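Local coordinates for glycosylation Associate Protein 1 (Streptococcus agalactiae serotype V, PDB 6OYC), which probably serves the accessory Sec system, in complex with its partner Gap proteins, in the glycosylation and export of a streptococcal adhesin, at residues P296-S301 with E508-S513; V102-T107 with V111-S116. All coordinates share one frame; numbering follows the deposited sequence.

Contact 1 of 2, residues P296-S301 with E508-S513; sequences PVVHVS and ERIINS
Val-298 and Val-300 meet the side chain of Ile-510 in an apolar contact that joins a beta strand to the C-terminal helix. The evidence is a pair of carbon-carbon approaches at successive atoms of the isoleucine: Val-298 CG1 lies 3.8 Å from Ile-510 CG1, and Val-300 CG2 lies 3.7 Å from Ile-510 CD1. Val-298, on the strand, points at the helix; Val-300, just beyond the strand's end, reaches it from the side. They use different branches. Val-298 offers the methyl anti to its backbone N (chi1 177°), whereas Val-300 offers the one anti to its carbonyl carbon. Ile-510 runs obliquely over Val-298 and at about a right angle to Val-300, its extended chi2 (164°) carrying CD1 on to the second valine.

At the Pro-296 end, the proline ring rests against Ser-513, CB to CB at 3.9 Å, and its CG comes within 3.6 Å of the Ser-513 carbonyl O.

The side-chain hydrogen bond nearby is internal to 508-513, where Ser-513 OG donates to Ile-510 O at 2.7 Å, with the donor tilted 26° from the carbonyl plane. That bond helps hold the hydroxyl, and both OG and CB of Ser-513 lie beside Pro-296 CB.

The strand 297-299 is one edge, within this chain, of a seven-stranded parallel sheet, consistent with a Rossmann-like domain of the GT-B clan. Its backbone pairs with Ile-278 and Cys-280 of strand 277-280, and Ile-510 also touches Ile-279 there. Helix 33-43 reaches Val-300 through Asn-36 and Met-40, while helix 283-292 packs on Val-297 and His-299.

Contact 2 of 2, residues V102-T107 with V111-S116; sequences VDFTYT and VLVKKS
Tyr-106 and Val-111 stand side by side near the turn of an antiparallel beta hairpin, formed by strands 103-106 and 111-115, whose N-to-C directions make an angle of 156°. The shape fit is clearest here: the CG2 methyl of Val-111 sits over the centre of the tyrosine ring in a CH-pi contact, 3.6 Å from its centroid and 10° off the ring normal. Tyr-106 OH is held by Arg-94.

On the same face, Val-113 sends its two methyls to different neighbours. CG2 approaches the edge of the Phe-104 ring in plane, 3.8 Å from CD1, and CG1 lies 3.7 Å from Val-102 CB. With chi1 at -178°, CG1 lies anti to the backbone N and CG2 anti to the carbonyl carbon, and this splay directs CG1 to Val-102 and CG2 to Phe-104. Phe-93 extends this apolar face, meeting Phe-104 edge-to-face.

The other face carries Asp-103, Thr-105, Leu-112 and Lys-114. Thr-105 and Leu-112 abut through their CB atoms, and farther along, the Leu-112 and Thr-107 side chains cross at about a right angle, with the CD1 and CG2 methyls nearest.

Register is set by two hydrogen-bonded pairs, Asp-103 with Lys-114 and Thr-105 with Leu-112, each closed by two N-H to O bonds; Leu-112 N to Thr-105 O, at 2.7 Å, is the shortest. Strand 103-106 forms one edge of the ten-stranded meander within the chain, and strand 118-125 continues it beyond Val-111 and Val-113. At the open end, one water links Asp-103 OD2 to Ser-116 N, just past the second strand; it accepts from the Ser-116 N-H at 2.9 Å and donates to OD2 at a short, doubtful 2.5 Å.

From the N terminus, the chain first lays down strands and helices of the seven-stranded parallel sheet, then enters the antiparallel meander through contact 2, a hairpin whose two strands are joined by residues 107-110. The meander's remaining strands follow in sequence order before the chain returns to the parallel sheet and reaches strand 297-299. Contact 1 then closes a much longer loop: 206 intervening residues, including the entire six-stranded parallel sheet, separate its segments. The two loops are in series, neither enclosing nor crossing the other. Contact 2 begins the meander, whereas contact 1 ties the C-terminal helix back to the first parallel sheet. Their centres are 55 Å apart, on opposite sides of the chain's centre.

Contact 1 of 2, residues P296-S301 with E508-S513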
loop_
_atom_site.group_PDB
_atom_site.type_symbol
_atom_site.label_atom_id
_atom_site.label_comp_id
_atom_site.label_asym_id
_atom_site.label_seq_id
_atom_site.Cartn_x
_atom_site.Cartn_y
_atom_site.Cartn_z
ATOM N N PRO A 296 -5.982 -11.421 25.177
ATOM C CA PRO A 296 -7.087 -11.250 24.222
ATOM C C PRO A 296 -6.522 -11.094 22.813
ATOM O O PRO A 296 -5.671 -10.240 22.554
ATOM C CB PRO A 296 -7.793 -9.978 24.712
ATOM C CG PRO A 296 -7.227 -9.705 26.105
ATOM C CD PRO A 296 -5.871 -10.309 26.139
ATOM N N VAL A 297 -6.957 -11.968 21.914
ATOM C CA VAL A 297 -6.590 -11.925 20.502
ATOM C C VAL A 297 -7.891 -11.698 19.744
ATOM O O VAL A 297 -8.778 -12.558 19.769
ATOM C CB VAL A 297 -5.899 -13.222 20.043
ATOM C CG1 VAL A 297 -5.614 -13.200 18.561
ATOM C CG2 VAL A 297 -4.604 -13.476 20.834
ATOM N N VAL A 298 -8.030 -10.543 19.099
ATOM C CA VAL A 298 -9.255 -10.197 18.390
ATOM C C VAL A 298 -8.994 -10.225 16.887
ATOM O O VAL A 298 -8.053 -9.585 16.393
ATOM C CB VAL A 298 -9.806 -8.831 18.820
ATOM C CG1 VAL A 298 -11.063 -8.504 17.978
ATOM C CG2 VAL A 298 -10.128 -8.826 20.308
ATOM N N HIS A 299 -9.840 -10.954 16.161
ATOM C CA HIS A 299 -9.712 -11.074 14.717
ATOM C C HIS A 299 -10.379 -9.876 14.056
ATOM O O HIS A 299 -11.540 -9.560 14.345
ATOM C CB HIS A 299 -10.330 -12.392 14.242
ATOM C CG HIS A 299 -10.538 -12.483 12.760
ATOM N ND1 HIS A 299 -9.493 -12.482 11.856
ATOM C CD2 HIS A 299 -11.669 -12.610 12.026
ATOM C CE1 HIS A 299 -9.976 -12.589 10.630
ATOM N NE2 HIS A 299 -11.293 -12.670 10.707
ATOM N N VAL A 300 -9.633 -9.183 13.199
ATOM C CA VAL A 300 -10.134 -8.013 12.488
ATOM C C VAL A 300 -9.869 -8.241 11.006
ATOM O O VAL A 300 -8.724 -8.131 10.555
ATOM C CB VAL A 300 -9.484 -6.707 12.979
ATOM C CG1 VAL A 300 -9.831 -5.534 12.058
ATOM C CG2 VAL A 300 -9.904 -6.387 14.432
ATOM N N SER A 301 -10.915 -8.571 10.251
ATOM C CA SER A 301 -10.716 -8.761 8.819
ATOM C C SER A 301 -10.454 -7.408 8.153
ATOM O O SER A 301 -11.059 -6.394 8.522
ATOM C CB SER A 301 -11.909 -9.464 8.169
ATOM O OG SER A 301 -13.126 -9.108 8.787
ATOM N N GLU A 508 -15.557 -1.604 19.770
ATOM C CA GLU A 508 -15.923 -1.745 21.172
ATOM C C GLU A 508 -15.466 -3.085 21.736
ATOM O O GLU A 508 -15.046 -3.162 22.894
ATOM C CB GLU A 508 -17.431 -1.573 21.327
ATOM C CG GLU A 508 -17.839 -1.066 22.689
ATOM C CD GLU A 508 -17.429 0.378 22.917
ATOM O OE1 GLU A 508 -17.066 1.067 21.928
ATOM O OE2 GLU A 508 -17.472 0.821 24.089
ATOM N N ARG A 509 -15.528 -4.150 20.936
ATOM C CA ARG A 509 -15.013 -5.445 21.384
ATOM C C ARG A 509 -13.514 -5.375 21.652
ATOM O O ARG A 509 -13.034 -5.863 22.681
ATOM C CB ARG A 509 -15.329 -6.525 20.346
ATOM C CG ARG A 509 -14.764 -7.909 20.674
ATOM C CD ARG A 509 -15.424 -8.990 19.819
ATOM N NE ARG A 509 -16.868 -9.022 20.038
ATOM C CZ ARG A 509 -17.774 -8.616 19.153
ATOM N NH1 ARG A 509 -17.392 -8.152 17.967
ATOM N NH2 ARG A 509 -19.065 -8.678 19.454
ATOM N N ILE A 510 -12.760 -4.778 20.723
ATOM C CA ILE A 510 -11.327 -4.574 20.925
ATOM C C ILE A 510 -11.091 -3.783 22.200
ATOM O O ILE A 510 -10.287 -4.172 23.054
ATOM C CB ILE A 510 -10.705 -3.861 19.705
ATOM C CG1 ILE A 510 -10.783 -4.744 18.465
ATOM C CG2 ILE A 510 -9.256 -3.478 19.975
ATOM C CD1 ILE A 510 -10.545 -3.978 17.185
ATOM N N ILE A 511 -11.826 -2.684 22.361
ATOM C CA ILE A 511 -11.562 -1.739 23.443
ATOM C C ILE A 511 -11.847 -2.362 24.803
ATOM O O ILE A 511 -11.091 -2.160 25.761
ATOM C CB ILE A 511 -12.391 -0.462 23.243
ATOM C CG1 ILE A 511 -11.769 0.405 22.156
ATOM C CG2 ILE A 511 -12.473 0.332 24.532
ATOM C CD1 ILE A 511 -12.643 1.557 21.794
ATOM N N ASN A 512 -12.961 -3.084 24.927
ATOM C CA ASN A 512 -13.373 -3.634 26.216
ATOM C C ASN A 512 -12.792 -5.011 26.488
ATOM O O ASN A 512 -13.094 -5.594 27.531
ATOM C CB ASN A 512 -14.908 -3.694 26.321
ATOM C CG ASN A 512 -15.556 -2.306 26.303
ATOM O OD1 ASN A 512 -16.566 -2.085 25.627
ATOM N ND2 ASN A 512 -14.968 -1.363 27.040
ATOM N N SER A 513 -11.981 -5.552 25.577
ATOM C CA SER A 513 -11.288 -6.799 25.880
ATOM C C SER A 513 -10.258 -6.614 26.990
ATOM O O SER A 513 -9.755 -7.600 27.540
ATOM C CB SER A 513 -10.622 -7.344 24.614
ATOM O OG SER A 513 -9.571 -6.488 24.217
#

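Contact 2 of 2, residues V102-T107 with V111-S116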
loop_
_atom_site.group_PDB
_atom_site.type_symbol
_atom_site.label_atom_id
_atom_site.label_comp_id
_atom_site.label_asym_id
_atom_site.label_seq_id
_atom_site.Cartn_x
_atom_site.Cartn_y
_atom_site.Cartn_z
ATOM N N VAL A 102 18.442 25.025 -21.290
ATOM C CA VAL A 102 18.065 23.600 -21.260
ATOM C C VAL A 102 16.839 23.380 -22.157
ATOM O O VAL A 102 16.049 24.294 -22.414
ATOM C CB VAL A 102 17.785 23.102 -19.831
ATOM C CG1 VAL A 102 19.043 23.200 -18.961
ATOM C CG2 VAL A 102 16.617 23.864 -19.199
ATOM N N ASP A 103 16.691 22.146 -22.648
ATOM C CA ASP A 103 15.494 21.721 -23.369
ATOM C C ASP A 103 14.838 20.551 -22.633
ATOM O O ASP A 103 15.494 19.807 -21.898
ATOM C CB ASP A 103 15.831 21.327 -24.822
ATOM C CG ASP A 103 16.880 20.234 -24.901
ATOM O OD1 ASP A 103 16.522 19.054 -24.674
ATOM O OD2 ASP A 103 18.058 20.537 -25.199
ATOM N N PHE A 104 13.541 20.379 -22.830
ATOM C CA PHE A 104 12.789 19.354 -22.120
ATOM C C PHE A 104 12.346 18.267 -23.091
ATOM O O PHE A 104 11.703 18.560 -24.101
ATOM C CB PHE A 104 11.566 19.959 -21.423
ATOM C CG PHE A 104 11.889 21.087 -20.480
ATOM C CD1 PHE A 104 12.794 20.914 -19.444
ATOM C CD2 PHE A 104 11.272 22.320 -20.621
ATOM C CE1 PHE A 104 13.074 21.969 -18.557
ATOM C CE2 PHE A 104 11.549 23.369 -19.747
ATOM C CZ PHE A 104 12.446 23.192 -18.716
ATOM N N THR A 105 12.673 17.023 -22.784
ATOM C CA THR A 105 12.183 15.884 -23.539
ATOM C C THR A 105 11.140 15.180 -22.682
ATOM O O THR A 105 11.479 14.603 -21.642
ATOM C CB THR A 105 13.316 14.923 -23.911
ATOM O OG1 THR A 105 14.321 15.613 -24.673
ATOM C CG2 THR A 105 12.765 13.732 -24.724
ATOM N N TYR A 106 9.878 15.239 -23.116
ATOM C CA TYR A 106 8.762 14.574 -22.445
ATOM C C TYR A 106 8.658 13.133 -22.946
ATOM O O TYR A 106 8.373 12.893 -24.124
ATOM C CB TYR A 106 7.461 15.344 -22.687
ATOM C CG TYR A 106 7.333 16.572 -21.808
ATOM C CD1 TYR A 106 8.260 17.632 -21.903
ATOM C CD2 TYR A 106 6.314 16.669 -20.862
ATOM C CE1 TYR A 106 8.155 18.750 -21.096
ATOM C CE2 TYR A 106 6.214 17.787 -20.027
ATOM C CZ TYR A 106 7.135 18.819 -20.146
ATOM O OH TYR A 106 7.025 19.917 -19.323
ATOM N N THR A 107 8.919 12.176 -22.069
ATOM C CA THR A 107 8.724 10.773 -22.427
ATOM C C THR A 107 7.352 10.365 -21.897
ATOM O O THR A 107 6.689 11.167 -21.222
ATOM C CB THR A 107 9.836 9.885 -21.841
ATOM O OG1 THR A 107 9.470 9.439 -20.518
ATOM C CG2 THR A 107 11.171 10.648 -21.781
ATOM N N VAL A 111 10.339 13.439 -17.516
ATOM C CA VAL A 111 10.878 14.510 -18.354
ATOM C C VAL A 111 12.398 14.494 -18.255
ATOM O O VAL A 111 12.956 14.399 -17.156
ATOM C CB VAL A 111 10.311 15.890 -17.962
ATOM C CG1 VAL A 111 10.997 16.959 -18.760
ATOM C CG2 VAL A 111 8.803 15.957 -18.239
ATOM N N LEU A 112 13.064 14.557 -19.404
ATOM C CA LEU A 112 14.507 14.742 -19.465
ATOM C C LEU A 112 14.847 16.220 -19.643
ATOM O O LEU A 112 14.321 16.881 -20.550
ATOM C CB LEU A 112 15.105 13.925 -20.608
ATOM C CG LEU A 112 14.847 12.431 -20.420
ATOM C CD1 LEU A 112 15.189 11.646 -21.703
ATOM C CD2 LEU A 112 15.634 11.909 -19.201
ATOM N N VAL A 113 15.710 16.732 -18.765
ATOM C CA VAL A 113 16.293 18.062 -18.890
ATOM C C VAL A 113 17.713 17.892 -19.421
ATOM O O VAL A 113 18.578 17.329 -18.735
ATOM C CB VAL A 113 16.298 18.800 -17.552
ATOM C CG1 VAL A 113 16.881 20.212 -17.725
ATOM C CG2 VAL A 113 14.902 18.836 -16.983
ATOM N N LYS A 114 17.952 18.387 -20.638
ATOM C CA LYS A 114 19.236 18.281 -21.317
ATOM C C LYS A 114 19.702 19.662 -21.745
ATOM O O LYS A 114 18.907 20.600 -21.871
ATOM C CB LYS A 114 19.176 17.364 -22.557
ATOM C CG LYS A 114 18.821 15.882 -22.258
ATOM C CD LYS A 114 19.199 14.913 -23.398
ATOM C CE LYS A 114 18.575 13.527 -23.153
ATOM N NZ LYS A 114 19.314 12.345 -23.721
ATOM N N LYS A 115 21.008 19.763 -21.985
ATOM C CA LYS A 115 21.639 20.983 -22.480
ATOM C C LYS A 115 22.579 20.568 -23.607
ATOM O O LYS A 115 23.610 19.929 -23.358
ATOM C CB LYS A 115 22.368 21.712 -21.339
ATOM C CG LYS A 115 23.217 22.921 -21.712
ATOM C CD LYS A 115 22.440 23.986 -22.475
ATOM C CE LYS A 115 23.302 25.246 -22.721
ATOM N NZ LYS A 115 23.377 26.078 -21.500
ATOM N N SER A 116 22.200 20.882 -24.847
ATOM C CA SER A 116 22.934 20.453 -26.044
ATOM C C SER A 116 23.355 18.987 -25.969
ATOM O O SER A 116 24.516 18.638 -26.172
ATOM C CB SER A 116 24.151 21.339 -26.289
ATOM O OG SER A 116 23.816 22.698 -26.081
HETATM O O HOH W 1 15.770 17.066 -22.956
HETATM O O HOH W 2 19.754 22.349 -25.056
#